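Local coordinates for protein putative aminooxidase (PDB 2BAB) that binds FAD and probably isomerises polyunsaturated fatty acids, holding a conjugated octadecadienoic acid in a pocket beside the flavin, at residues A[161-166]-A[297-302]; A[168-173]-A[369-374]; A[309-314]-A[328-333]. One frame throughout, in Å; residues are numbered along the deposited sequence.

Interaction 1 (A[161-166]-A[297-302]); sequences WINPFT and YVPDNM. With ODD ((10E,12Z)-octadeca-10,12-dienoic acid), chain F.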
loop_
_atom_site.group_PDB
_atom_site.type_symbol
_atom_site.label_atom_id
_atom_site.label_comp_id
_atom_site.label_asym_id
_atom_site.label_seq_id
_atom_site.Cartn_x
_atom_site.Cartn_y
_atom_site.Cartn_z
ATOM N N TRP A 161 -8.710 1.156 -14.956
ATOM C CA TRP A 161 -8.271 1.469 -13.583
ATOM C C TRP A 161 -8.524 0.317 -12.590
ATOM O O TRP A 161 -7.806 0.197 -11.614
ATOM C CB TRP A 161 -8.944 2.761 -13.086
ATOM C CG TRP A 161 -8.043 3.968 -13.167
ATOM C CD1 TRP A 161 -7.281 4.475 -12.160
ATOM C CD2 TRP A 161 -7.777 4.778 -14.315
ATOM N NE1 TRP A 161 -6.563 5.551 -12.599
ATOM C CE2 TRP A 161 -6.841 5.760 -13.924
ATOM C CE3 TRP A 161 -8.235 4.770 -15.637
ATOM C CZ2 TRP A 161 -6.363 6.723 -14.796
ATOM C CZ3 TRP A 161 -7.754 5.729 -16.510
ATOM C CH2 TRP A 161 -6.827 6.697 -16.083
ATOM N N ILE A 162 -9.537 -0.519 -12.825
ATOM C CA ILE A 162 -9.926 -1.503 -11.802
ATOM C C ILE A 162 -8.867 -2.579 -11.560
ATOM O O ILE A 162 -8.686 -2.984 -10.417
ATOM C CB ILE A 162 -11.282 -2.173 -12.101
ATOM C CG1 ILE A 162 -11.793 -2.911 -10.852
ATOM C CG2 ILE A 162 -11.191 -3.081 -13.324
ATOM C CD1 ILE A 162 -13.243 -3.439 -10.934
ATOM N N ASN A 163 -8.170 -3.010 -12.625
ATOM C CA ASN A 163 -7.264 -4.178 -12.564
ATOM C C ASN A 163 -6.116 -4.027 -11.566
ATOM O O ASN A 163 -5.900 -4.936 -10.780
ATOM C CB ASN A 163 -6.712 -4.547 -13.943
ATOM C CG ASN A 163 -7.808 -4.909 -14.926
ATOM O OD1 ASN A 163 -8.794 -5.580 -14.573
ATOM N ND2 ASN A 163 -7.658 -4.446 -16.161
ATOM N N PRO A 164 -5.374 -2.903 -11.610
ATOM C CA PRO A 164 -4.343 -2.670 -10.585
ATOM C C PRO A 164 -4.850 -1.991 -9.299
ATOM O O PRO A 164 -4.058 -1.495 -8.521
ATOM C CB PRO A 164 -3.356 -1.764 -11.313
ATOM C CG PRO A 164 -4.224 -0.956 -12.199
ATOM C CD PRO A 164 -5.363 -1.825 -12.620
ATOM N N PHE A 165 -6.161 -1.952 -9.090
ATOM C CA PHE A 165 -6.700 -1.361 -7.887
ATOM C C PHE A 165 -7.454 -2.391 -7.039
ATOM O O PHE A 165 -6.991 -2.760 -5.959
ATOM C CB PHE A 165 -7.566 -0.137 -8.212
ATOM C CG PHE A 165 -7.877 0.670 -7.008
ATOM C CD1 PHE A 165 -6.984 1.637 -6.573
ATOM C CD2 PHE A 165 -8.996 0.396 -6.251
ATOM C CE1 PHE A 165 -7.232 2.344 -5.419
ATOM C CE2 PHE A 165 -9.271 1.124 -5.090
ATOM C CZ PHE A 165 -8.394 2.085 -4.677
ATOM N N THR A 166 -8.605 -2.861 -7.519
ATOM C CA THR A 166 -9.437 -3.788 -6.741
ATOM C C THR A 166 -8.733 -5.125 -6.527
ATOM O O THR A 166 -8.669 -5.632 -5.399
ATOM C CB THR A 166 -10.822 -4.004 -7.414
ATOM O OG1 THR A 166 -11.486 -2.741 -7.537
ATOM C CG2 THR A 166 -11.691 -4.960 -6.608
ATOM N N TYR A 297 -5.432 -12.383 -14.205
ATOM C CA TYR A 297 -6.348 -11.443 -13.590
ATOM C C TYR A 297 -7.777 -11.865 -13.894
ATOM O O TYR A 297 -8.058 -12.364 -14.997
ATOM C CB TYR A 297 -6.169 -10.043 -14.185
ATOM C CG TYR A 297 -4.949 -9.275 -13.742
ATOM C CD1 TYR A 297 -5.075 -8.175 -12.908
ATOM C CD2 TYR A 297 -3.674 -9.625 -14.194
ATOM C CE1 TYR A 297 -3.970 -7.468 -12.501
ATOM C CE2 TYR A 297 -2.555 -8.911 -13.797
ATOM C CZ TYR A 297 -2.713 -7.830 -12.947
ATOM O OH TYR A 297 -1.639 -7.080 -12.547
ATOM N N VAL A 298 -8.686 -11.653 -12.947
ATOM C CA VAL A 298 -10.080 -12.105 -13.116
ATOM C C VAL A 298 -11.057 -10.978 -12.793
ATOM O O VAL A 298 -11.586 -10.907 -11.665
ATOM C CB VAL A 298 -10.363 -13.365 -12.253
ATOM C CG1 VAL A 298 -11.665 -14.075 -12.696
ATOM C CG2 VAL A 298 -9.166 -14.328 -12.298
ATOM N N PRO A 299 -11.261 -10.055 -13.765
ATOM C CA PRO A 299 -12.170 -8.919 -13.569
ATOM C C PRO A 299 -13.545 -9.306 -13.038
ATOM O O PRO A 299 -14.102 -8.563 -12.217
ATOM C CB PRO A 299 -12.254 -8.291 -14.961
ATOM C CG PRO A 299 -10.818 -8.545 -15.524
ATOM C CD PRO A 299 -10.589 -9.990 -15.080
ATOM N N ASP A 300 -14.059 -10.449 -13.493
ATOM C CA ASP A 300 -15.326 -11.009 -12.996
ATOM C C ASP A 300 -15.319 -11.140 -11.477
ATOM O O ASP A 300 -16.342 -10.927 -10.833
ATOM C CB ASP A 300 -15.604 -12.396 -13.591
ATOM C CG ASP A 300 -16.067 -12.354 -15.056
ATOM O OD1 ASP A 300 -16.378 -11.272 -15.573
ATOM O OD2 ASP A 300 -16.091 -13.423 -15.706
ATOM N N ASN A 301 -14.175 -11.514 -10.905
ATOM C CA ASN A 301 -14.076 -11.694 -9.459
ATOM C C ASN A 301 -13.763 -10.395 -8.702
ATOM O O ASN A 301 -13.637 -10.431 -7.468
ATOM C CB ASN A 301 -13.058 -12.811 -9.111
ATOM C CG ASN A 301 -13.567 -14.206 -9.453
ATOM O OD1 ASN A 301 -14.758 -14.403 -9.668
ATOM N ND2 ASN A 301 -12.657 -15.194 -9.479
ATOM N N MET A 302 -13.632 -9.271 -9.422
ATOM C CA MET A 302 -13.396 -7.954 -8.801
ATOM C C MET A 302 -14.699 -7.238 -8.444
ATOM O O MET A 302 -14.680 -6.223 -7.734
ATOM C CB MET A 302 -12.532 -7.047 -9.701
ATOM C CG MET A 302 -11.145 -7.631 -10.012
ATOM S SD MET A 302 -10.215 -6.659 -11.187
ATOM C CE MET A 302 -9.083 -7.868 -11.869
HETATM O O2 ODD F . 1.666 -8.410 -15.515
HETATM C C1 ODD F . 1.132 -8.347 -14.382
HETATM O O1 ODD F . 0.371 -7.403 -14.104
HETATM C C2 ODD F . 1.412 -9.418 -13.344
HETATM C C3 ODD F . 0.892 -9.018 -11.958
HETATM C C4 ODD F . 1.120 -10.089 -10.883
HETATM C C5 ODD F . 0.076 -10.061 -9.752
HETATM C C6 ODD F . 0.459 -9.058 -8.685
HETATM C C7 ODD F . -0.503 -8.802 -7.528
HETATM C C8 ODD F . -0.234 -7.368 -7.021
HETATM C C9 ODD F . -0.789 -7.083 -5.637
HETATM C C10 ODD F . -0.715 -5.635 -5.147
HETATM C C11 ODD F . -0.128 -4.595 -5.763
HETATM C C12 ODD F . -0.172 -3.276 -5.100
HETATM C C13 ODD F . 0.374 -2.137 -5.573
HETATM C C14 ODD F . 1.110 -2.053 -6.894
HETATM C C15 ODD F . 1.697 -0.665 -7.083
HETATM C C16 ODD F . 2.534 -0.460 -8.357
HETATM C C17 ODD F . 1.870 -0.925 -9.655
HETATM C C18 ODD F . 1.328 0.194 -10.519
#
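Two backbone amides grip Ile-162 O, Thr-166 N at 2.9 Å and Phe-165 N at 3.0 Å, and the turn they close carries Ile-162 and Thr-166 to Met-302. The contact flanks the fatty-acid pocket of a flavin-containing amine oxidoreductase fold, where the turn after helix 158-162 meets the loop leaving strand 295-297. Met-302 does most of the filling. With CG anti to its carbonyl carbon (chi1 -60°) and the chain extended beyond, the thioether reaches along the turn. Near its root, Met-302 CB lies 3.9 Å from Ile-162 CD1 and also touches the methyl of Thr-166, while Thr-166 CG2 packs 3.4 Å from Met-302 O. Threonine suits this spot because its two branches divide the work: the methyl faces the loop and OG1 bonds to Gly-171 O. At the far end of the methionine, Met-302 CE comes to 3.6 Å from Asn-163 OD1, with the two side chains crossing at about a right angle. Asn-163 OD1 also lies 3.7 Å from Pro-299 CG. These are plain packing contacts; the amide's nitrogen, ND2, is bonded to a molecule of 1,4-butanediol. Backbone turns shape the loop as well, Met-302 N bonding to Pro-299 O. Tyr-297 runs from this packing toward the ligand. One edge of the Tyr-297 ring receives Asn-163 O in the ring plane, 3.6 Å from Tyr-297 CE1, beside the CB of the same asparagine. At the other end the phenol donates to the fatty acid's carboxylate, which Arg-88 NE also binds: Tyr-297 OH stands 2.6 Å from O1 of the acid.

Interaction 2 (A[168-173]-A[369-374]); sequences FGYGHF and YYFPHV. With ODD ((10E,12Z)-octadeca-10,12-dienoic acid), chain F.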
loop_
_atom_site.group_PDB
_atom_site.type_symbol
_atom_site.label_atom_id
_atom_site.label_comp_id
_atom_site.label_asym_id
_atom_site.label_seq_id
_atom_site.Cartn_x
_atom_site.Cartn_y
_atom_site.Cartn_z
ATOM N N PHE A 168 -5.697 -5.592 -6.580
ATOM C CA PHE A 168 -4.506 -5.276 -5.800
ATOM C C PHE A 168 -4.834 -4.912 -4.348
ATOM O O PHE A 168 -3.992 -4.372 -3.621
ATOM C CB PHE A 168 -3.723 -4.142 -6.473
ATOM C CG PHE A 168 -2.913 -4.567 -7.692
ATOM C CD1 PHE A 168 -3.149 -5.762 -8.360
ATOM C CD2 PHE A 168 -1.931 -3.718 -8.190
ATOM C CE1 PHE A 168 -2.375 -6.113 -9.487
ATOM C CE2 PHE A 168 -1.170 -4.055 -9.309
ATOM C CZ PHE A 168 -1.390 -5.254 -9.950
ATOM N N GLY A 169 -6.051 -5.222 -3.930
ATOM C CA GLY A 169 -6.427 -5.183 -2.533
ATOM C C GLY A 169 -7.049 -3.888 -2.062
ATOM O O GLY A 169 -7.517 -3.809 -0.932
ATOM N N TYR A 170 -7.075 -2.868 -2.910
ATOM C CA TYR A 170 -7.399 -1.532 -2.423
ATOM C C TYR A 170 -8.907 -1.260 -2.295
ATOM O O TYR A 170 -9.300 -0.201 -1.841
ATOM C CB TYR A 170 -6.726 -0.482 -3.286
ATOM C CG TYR A 170 -5.214 -0.506 -3.240
ATOM C CD1 TYR A 170 -4.536 -0.191 -2.073
ATOM C CD2 TYR A 170 -4.463 -0.831 -4.368
ATOM C CE1 TYR A 170 -3.149 -0.193 -2.026
ATOM C CE2 TYR A 170 -3.074 -0.827 -4.340
ATOM C CZ TYR A 170 -2.430 -0.508 -3.172
ATOM O OH TYR A 170 -1.078 -0.504 -3.133
ATOM N N GLY A 171 -9.731 -2.229 -2.657
ATOM C CA GLY A 171 -11.171 -2.123 -2.518
ATOM C C GLY A 171 -11.869 -1.705 -3.799
ATOM O O GLY A 171 -11.303 -1.777 -4.898
ATOM N N HIS A 172 -13.117 -1.268 -3.636
ATOM C CA HIS A 172 -14.066 -1.201 -4.724
ATOM C C HIS A 172 -14.518 0.228 -4.995
ATOM O O HIS A 172 -14.734 1.032 -4.071
ATOM C CB HIS A 172 -15.253 -2.114 -4.426
ATOM C CG HIS A 172 -14.889 -3.564 -4.373
ATOM N ND1 HIS A 172 -14.331 -4.162 -3.257
ATOM C CD2 HIS A 172 -14.995 -4.537 -5.308
ATOM C CE1 HIS A 172 -14.112 -5.440 -3.516
ATOM N NE2 HIS A 172 -14.514 -5.695 -4.748
ATOM N N PHE A 173 -14.626 0.532 -6.285
ATOM C CA PHE A 173 -14.902 1.884 -6.760
ATOM C C PHE A 173 -16.269 2.444 -6.353
ATOM O O PHE A 173 -16.497 3.634 -6.468
ATOM C CB PHE A 173 -14.766 1.927 -8.298
ATOM C CG PHE A 173 -13.344 1.778 -8.806
ATOM C CD1 PHE A 173 -13.117 1.310 -10.097
ATOM C CD2 PHE A 173 -12.244 2.094 -8.009
ATOM C CE1 PHE A 173 -11.828 1.186 -10.596
ATOM C CE2 PHE A 173 -10.939 1.975 -8.497
ATOM C CZ PHE A 173 -10.726 1.510 -9.785
ATOM N N TYR A 369 -3.266 -6.257 7.198
ATOM C CA TYR A 369 -3.836 -4.950 7.479
ATOM C C TYR A 369 -3.439 -4.114 6.278
ATOM O O TYR A 369 -2.277 -3.801 6.093
ATOM C CB TYR A 369 -3.252 -4.363 8.765
ATOM C CG TYR A 369 -3.696 -2.954 9.082
ATOM C CD1 TYR A 369 -4.910 -2.710 9.739
ATOM C CD2 TYR A 369 -2.905 -1.861 8.725
ATOM C CE1 TYR A 369 -5.312 -1.406 10.036
ATOM C CE2 TYR A 369 -3.296 -0.573 8.997
ATOM C CZ TYR A 369 -4.499 -0.344 9.654
ATOM O OH TYR A 369 -4.847 0.951 9.923
ATOM N N TYR A 370 -4.408 -3.768 5.449
ATOM C CA TYR A 370 -4.092 -3.234 4.134
ATOM C C TYR A 370 -4.846 -1.935 3.890
ATOM O O TYR A 370 -5.996 -1.815 4.272
ATOM C CB TYR A 370 -4.442 -4.294 3.080
ATOM C CG TYR A 370 -3.823 -4.058 1.736
ATOM C CD1 TYR A 370 -2.456 -4.233 1.537
ATOM C CD2 TYR A 370 -4.601 -3.683 0.645
ATOM C CE1 TYR A 370 -1.884 -4.029 0.296
ATOM C CE2 TYR A 370 -4.037 -3.468 -0.589
ATOM C CZ TYR A 370 -2.676 -3.650 -0.767
ATOM O OH TYR A 370 -2.123 -3.441 -2.004
ATOM N N PHE A 371 -4.169 -0.970 3.274
ATOM C CA PHE A 371 -4.805 0.253 2.791
ATOM C C PHE A 371 -5.716 0.933 3.825
ATOM O O PHE A 371 -6.944 1.022 3.644
ATOM C CB PHE A 371 -5.591 -0.027 1.496
ATOM C CG PHE A 371 -6.235 1.196 0.893
ATOM C CD1 PHE A 371 -5.567 2.409 0.861
ATOM C CD2 PHE A 371 -7.509 1.134 0.367
ATOM C CE1 PHE A 371 -6.163 3.538 0.309
ATOM C CE2 PHE A 371 -8.105 2.248 -0.205
ATOM C CZ PHE A 371 -7.437 3.450 -0.232
ATOM N N PRO A 372 -5.108 1.446 4.897
ATOM C CA PRO A 372 -5.894 2.287 5.776
ATOM C C PRO A 372 -6.360 3.520 5.015
ATOM O O PRO A 372 -5.580 4.147 4.274
ATOM C CB PRO A 372 -4.896 2.697 6.866
ATOM C CG PRO A 372 -3.573 2.526 6.267
ATOM C CD PRO A 372 -3.713 1.347 5.344
ATOM N N HIS A 373 -7.625 3.862 5.200
ATOM C CA HIS A 373 -8.166 5.075 4.613
ATOM C C HIS A 373 -9.411 5.527 5.394
ATOM O O HIS A 373 -9.788 4.920 6.411
ATOM C CB HIS A 373 -8.482 4.826 3.131
ATOM C CG HIS A 373 -9.503 3.763 2.901
ATOM N ND1 HIS A 373 -9.230 2.418 3.048
ATOM C CD2 HIS A 373 -10.803 3.845 2.527
ATOM C CE1 HIS A 373 -10.319 1.720 2.784
ATOM N NE2 HIS A 373 -11.285 2.561 2.459
ATOM N N VAL A 374 -10.044 6.587 4.909
ATOM C CA VAL A 374 -11.378 6.987 5.405
ATOM C C VAL A 374 -12.461 6.996 4.299
ATOM O O VAL A 374 -12.155 7.111 3.110
ATOM C CB VAL A 374 -11.314 8.365 6.124
ATOM C CG1 VAL A 374 -10.298 8.310 7.289
ATOM C CG2 VAL A 374 -10.975 9.485 5.157
HETATM O O2 ODD F . 1.666 -8.410 -15.515
HETATM C C1 ODD F . 1.132 -8.347 -14.382
HETATM O O1 ODD F . 0.371 -7.403 -14.104
HETATM C C2 ODD F . 1.412 -9.418 -13.344
HETATM C C3 ODD F . 0.892 -9.018 -11.958
HETATM C C4 ODD F . 1.120 -10.089 -10.883
HETATM C C5 ODD F . 0.076 -10.061 -9.752
HETATM C C6 ODD F . 0.459 -9.058 -8.685
HETATM C C7 ODD F . -0.503 -8.802 -7.528
HETATM C C8 ODD F . -0.234 -7.368 -7.021
HETATM C C9 ODD F . -0.789 -7.083 -5.637
HETATM C C10 ODD F . -0.715 -5.635 -5.147
HETATM C C11 ODD F . -0.128 -4.595 -5.763
HETATM C C12 ODD F . -0.172 -3.276 -5.100
HETATM C C13 ODD F . 0.374 -2.137 -5.573
HETATM C C14 ODD F . 1.110 -2.053 -6.894
HETATM C C15 ODD F . 1.697 -0.665 -7.083
HETATM C C16 ODD F . 2.534 -0.460 -8.357
HETATM C C17 ODD F . 1.870 -0.925 -9.655
HETATM C C18 ODD F . 1.328 0.194 -10.519
#
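In the fatty-acid pocket next to the flavin, Tyr-370 and Phe-168 are joined by a short hydrogen bond: the phenol OH of Tyr-370 donates to Phe-168 O at 2.6 Å, almost in line with the carbonyl bond. Phe-168 in turn gives one ring face to the lipid chain. Phe-168 CD2 lies 3.1 Å from C11 of the octadecadienoic acid, within the conjugated diene, while C8 sits over the ring nearer its rim. Tyr-370 also touches FAD, so the bond couples the diene's bed to a flavin neighbour. The weakly bonded helix end at 168-170 makes a wider pi-type turn and meets the long strand 359-373, outermost in its sheet, through an aromatic cluster of Tyr-170, Tyr-370 and Phe-371. Tyr-170 and Tyr-370 form an offset stack, planes at 30°, with Tyr-370 OH lying over one face of the Tyr-170 ring, 3.2 Å from Tyr-170 CZ. Tyr-170 also turns its edge to the face of Phe-371, planes at 89°, its CD1 3.7 Å from Phe-371 CG. Neighbours on a regular strand would face opposite ways; Phe-371 has left-handed backbone angles, and both it and Tyr-370 point toward the helix end. Gly-169 fits because its phi is positive and, lacking a side chain, it leaves room for the edge of the Tyr-370 ring, with Tyr-370 CD2 3.3 Å from Gly-169 O. Tyr-170 OH bonds to Gly-406 O, holding the phenol close to the diene. Buried Tyr-170 O has no polar partner and instead faces Phe-371 CD2 at 3.1 Å. On the strand itself, His-373 ND1 donates to Phe-371 O at 2.7 Å.

Interaction 3 (A[309-314]-A[328-333]); sequences HVMVYY and YLLRNH. With ODD ((10E,12Z)-octadeca-10,12-dienoic acid), chain F.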
loop_
_atom_site.group_PDB
_atom_site.type_symbol
_atom_site.label_atom_id
_atom_site.label_comp_id
_atom_site.label_asym_id
_atom_site.label_seq_id
_atom_site.Cartn_x
_atom_site.Cartn_y
_atom_site.Cartn_z
ATOM N N HIS A 309 -13.391 -14.226 -3.690
ATOM C CA HIS A 309 -12.818 -14.995 -4.795
ATOM C C HIS A 309 -11.446 -14.455 -5.215
ATOM O O HIS A 309 -11.120 -13.284 -5.006
ATOM C CB HIS A 309 -13.756 -14.978 -6.009
ATOM C CG HIS A 309 -14.912 -15.915 -5.889
ATOM N ND1 HIS A 309 -14.777 -17.280 -6.025
ATOM C CD2 HIS A 309 -16.219 -15.691 -5.606
ATOM C CE1 HIS A 309 -15.954 -17.854 -5.852
ATOM N NE2 HIS A 309 -16.843 -16.913 -5.594
ATOM N N VAL A 310 -10.652 -15.322 -5.838
ATOM C CA VAL A 310 -9.323 -14.956 -6.295
ATOM C C VAL A 310 -9.469 -13.964 -7.454
ATOM O O VAL A 310 -10.172 -14.235 -8.419
ATOM C CB VAL A 310 -8.521 -16.208 -6.736
ATOM C CG1 VAL A 310 -7.167 -15.804 -7.342
ATOM C CG2 VAL A 310 -8.342 -17.174 -5.553
ATOM N N MET A 311 -8.813 -12.816 -7.329
ATOM C CA MET A 311 -8.890 -11.753 -8.327
ATOM C C MET A 311 -7.665 -11.710 -9.243
ATOM O O MET A 311 -7.717 -11.194 -10.374
ATOM C CB MET A 311 -9.055 -10.427 -7.600
ATOM C CG MET A 311 -10.322 -10.387 -6.758
ATOM S SD MET A 311 -10.547 -8.783 -5.983
ATOM C CE MET A 311 -9.175 -8.794 -4.803
ATOM N N VAL A 312 -6.553 -12.235 -8.741
ATOM C CA VAL A 312 -5.295 -12.206 -9.462
ATOM C C VAL A 312 -4.390 -13.257 -8.800
ATOM O O VAL A 312 -4.562 -13.574 -7.619
ATOM C CB VAL A 312 -4.661 -10.776 -9.448
ATOM C CG1 VAL A 312 -4.320 -10.349 -8.020
ATOM C CG2 VAL A 312 -3.428 -10.702 -10.364
ATOM N N TYR A 313 -3.484 -13.842 -9.582
ATOM C CA TYR A 313 -2.420 -14.694 -9.025
ATOM C C TYR A 313 -1.119 -14.400 -9.758
ATOM O O TYR A 313 -1.139 -13.996 -10.926
ATOM C CB TYR A 313 -2.796 -16.188 -9.056
ATOM C CG TYR A 313 -3.157 -16.718 -10.431
ATOM C CD1 TYR A 313 -2.167 -17.137 -11.313
ATOM C CD2 TYR A 313 -4.500 -16.808 -10.845
ATOM C CE1 TYR A 313 -2.491 -17.616 -12.573
ATOM C CE2 TYR A 313 -4.838 -17.281 -12.111
ATOM C CZ TYR A 313 -3.839 -17.684 -12.963
ATOM O OH TYR A 313 -4.154 -18.148 -14.208
ATOM N N TYR A 314 -0.003 -14.622 -9.067
ATOM C CA TYR A 314 1.309 -14.107 -9.473
ATOM C C TYR A 314 2.239 -15.235 -9.884
ATOM O O TYR A 314 2.704 -16.012 -9.057
ATOM C CB TYR A 314 1.901 -13.281 -8.323
ATOM C CG TYR A 314 3.310 -12.713 -8.501
ATOM C CD1 TYR A 314 3.859 -12.474 -9.771
ATOM C CD2 TYR A 314 4.085 -12.389 -7.388
ATOM C CE1 TYR A 314 5.148 -11.951 -9.918
ATOM C CE2 TYR A 314 5.387 -11.858 -7.527
ATOM C CZ TYR A 314 5.913 -11.662 -8.794
ATOM O OH TYR A 314 7.174 -11.149 -8.966
ATOM N N TYR A 328 -4.449 -13.804 -4.559
ATOM C CA TYR A 328 -4.904 -12.565 -3.902
ATOM C C TYR A 328 -6.432 -12.448 -3.890
ATOM O O TYR A 328 -7.091 -12.606 -4.931
ATOM C CB TYR A 328 -4.300 -11.325 -4.600
ATOM C CG TYR A 328 -2.808 -11.398 -4.636
ATOM C CD1 TYR A 328 -2.037 -10.774 -3.675
ATOM C CD2 TYR A 328 -2.154 -12.171 -5.597
ATOM C CE1 TYR A 328 -0.650 -10.883 -3.697
ATOM C CE2 TYR A 328 -0.777 -12.299 -5.601
ATOM C CZ TYR A 328 -0.028 -11.644 -4.666
ATOM O OH TYR A 328 1.347 -11.792 -4.680
ATOM N N LEU A 329 -6.980 -12.153 -2.716
ATOM C CA LEU A 329 -8.427 -11.969 -2.565
ATOM C C LEU A 329 -8.700 -10.985 -1.431
ATOM O O LEU A 329 -7.840 -10.758 -0.589
ATOM C CB LEU A 329 -9.140 -13.311 -2.336
ATOM C CG LEU A 329 -8.781 -14.126 -1.084
ATOM C CD1 LEU A 329 -9.594 -13.669 0.126
ATOM C CD2 LEU A 329 -8.987 -15.650 -1.339
ATOM N N LEU A 330 -9.882 -10.374 -1.467
ATOM C CA LEU A 330 -10.361 -9.458 -0.414
ATOM C C LEU A 330 -11.460 -10.123 0.414
ATOM O O LEU A 330 -12.323 -10.802 -0.123
ATOM C CB LEU A 330 -10.908 -8.168 -1.035
ATOM C CG LEU A 330 -9.875 -7.092 -1.347
ATOM C CD1 LEU A 330 -10.486 -5.937 -2.162
ATOM C CD2 LEU A 330 -9.255 -6.606 -0.023
ATOM N N ARG A 331 -11.432 -9.904 1.722
ATOM C CA ARG A 331 -12.434 -10.467 2.615
ATOM C C ARG A 331 -13.497 -9.473 3.106
ATOM O O ARG A 331 -14.417 -9.873 3.810
ATOM C CB ARG A 331 -11.738 -11.109 3.819
ATOM C CG ARG A 331 -10.731 -12.210 3.432
ATOM C CD ARG A 331 -9.925 -12.672 4.625
ATOM N NE ARG A 331 -10.811 -12.965 5.752
ATOM C CZ ARG A 331 -10.431 -13.006 7.022
ATOM N NH1 ARG A 331 -9.167 -12.791 7.354
ATOM N NH2 ARG A 331 -11.326 -13.270 7.968
ATOM N N ASN A 332 -13.392 -8.198 2.727
ATOM C CA ASN A 332 -14.324 -7.174 3.212
ATOM C C ASN A 332 -14.810 -6.185 2.147
ATOM O O ASN A 332 -14.144 -5.912 1.141
ATOM C CB ASN A 332 -13.680 -6.365 4.337
ATOM C CG ASN A 332 -12.611 -5.420 3.820
ATOM O OD1 ASN A 332 -11.552 -5.856 3.384
ATOM N ND2 ASN A 332 -12.904 -4.120 3.828
ATOM N N HIS A 333 -15.981 -5.627 2.424
ATOM C CA HIS A 333 -16.582 -4.573 1.622
ATOM C C HIS A 333 -17.628 -3.903 2.526
ATOM O O HIS A 333 -18.377 -4.605 3.210
ATOM C CB HIS A 333 -17.256 -5.160 0.387
ATOM C CG HIS A 333 -17.780 -4.130 -0.570
ATOM N ND1 HIS A 333 -18.896 -3.363 -0.308
ATOM C CD2 HIS A 333 -17.352 -3.761 -1.800
ATOM C CE1 HIS A 333 -19.119 -2.549 -1.325
ATOM N NE2 HIS A 333 -18.199 -2.775 -2.247
HETATM O O2 ODD F . 1.666 -8.410 -15.515
HETATM C C1 ODD F . 1.132 -8.347 -14.382
HETATM O O1 ODD F . 0.371 -7.403 -14.104
HETATM C C2 ODD F . 1.412 -9.418 -13.344
HETATM C C3 ODD F . 0.892 -9.018 -11.958
HETATM C C4 ODD F . 1.120 -10.089 -10.883
HETATM C C5 ODD F . 0.076 -10.061 -9.752
HETATM C C6 ODD F . 0.459 -9.058 -8.685
HETATM C C7 ODD F . -0.503 -8.802 -7.528
HETATM C C8 ODD F . -0.234 -7.368 -7.021
HETATM C C9 ODD F . -0.789 -7.083 -5.637
HETATM C C10 ODD F . -0.715 -5.635 -5.147
HETATM C C11 ODD F . -0.128 -4.595 -5.763
HETATM C C12 ODD F . -0.172 -3.276 -5.100
HETATM C C13 ODD F . 0.374 -2.137 -5.573
HETATM C C14 ODD F . 1.110 -2.053 -6.894
HETATM C C15 ODD F . 1.697 -0.665 -7.083
HETATM C C16 ODD F . 2.534 -0.460 -8.357
HETATM C C17 ODD F . 1.870 -0.925 -9.655
HETATM C C18 ODD F . 1.328 0.194 -10.519
HETATM O O HOH W 1 -11.939 -11.129 -3.621
#
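Met-311 N donates to Tyr-328 O at 3.0 Å along a nearly straight path (174° at the hydrogen), and Tyr-328 N returns a more bent bond to Val-312 O at 3.1 Å (135°). They join the two arms of the beta hairpin 312-315 and 325-330, part of the mixed sheet beside the fatty-acid pocket. Because Tyr-328 spends its two backbone groups on successive residues, and Met-311 has near-helical backbone angles, the pairing is irregular and resembles a classic beta bulge. The alpha carbon of Val-310 adds a weak CA-H...O contact to Tyr-328 O. Beyond this irregular pair the arms separate and a water takes over, donating to His-309 O at 2.7 Å and accepting from Leu-330 N at 3.1 Å. His-309 points away, its ND1 bonded to Asp-351.

Apolar side chains close the rest. The thioether of Met-311 bends at its far end (chi3 -68°), which brings Met-311 CE to 3.9 Å from Leu-330 CG. A flexible methionine can make this turn, whereas a branched valine suits Val-312, which divides its methyls between strand and ligand. Val-312 CG1 packs 3.6 Å from Tyr-328 CB. Farther along, Tyr-314 and Tyr-328 lie side by side and point the same way; Tyr-314 CB is 3.9 Å from Tyr-328 CE2. Their hydroxyls have partners of their own, Arg-316 for Tyr-314 and Thr-326 for Tyr-328, so both rings are tethered at each end. Val-312 O lies in the Tyr-328 ring plane, at its edge, while C7 of the octadecadienoic acid passes over one face toward the rim. Close by, Val-312 CG2 rests 3.6 Å from C5 of that chain.

All three interactions touch the same octadecadienoic acid at different points: interaction 1 binds its carboxylate, interaction 3 packs on the chain around C4 to C7, and interaction 2 borders the diene, where Tyr-370 touches both lipid and FAD. Interactions 1 and 3, centres about 9 Å apart, are tied by two probable hydrogen bonds, Val-298 N to Met-311 O at 2.8 Å and Asn-301 ND2 to Val-310 O at 2.9 Å. Interactions 1 and 2 draw on helices 158-162 and 166-170, which follow each other in the chain; Phe-165 O lies 3.1 Å from Tyr-170 N, a probable hydrogen bond. Interactions 2 and 3 reach one sheet, and Leu-330 CD2 packs 3.4 Å from Gly-169 O.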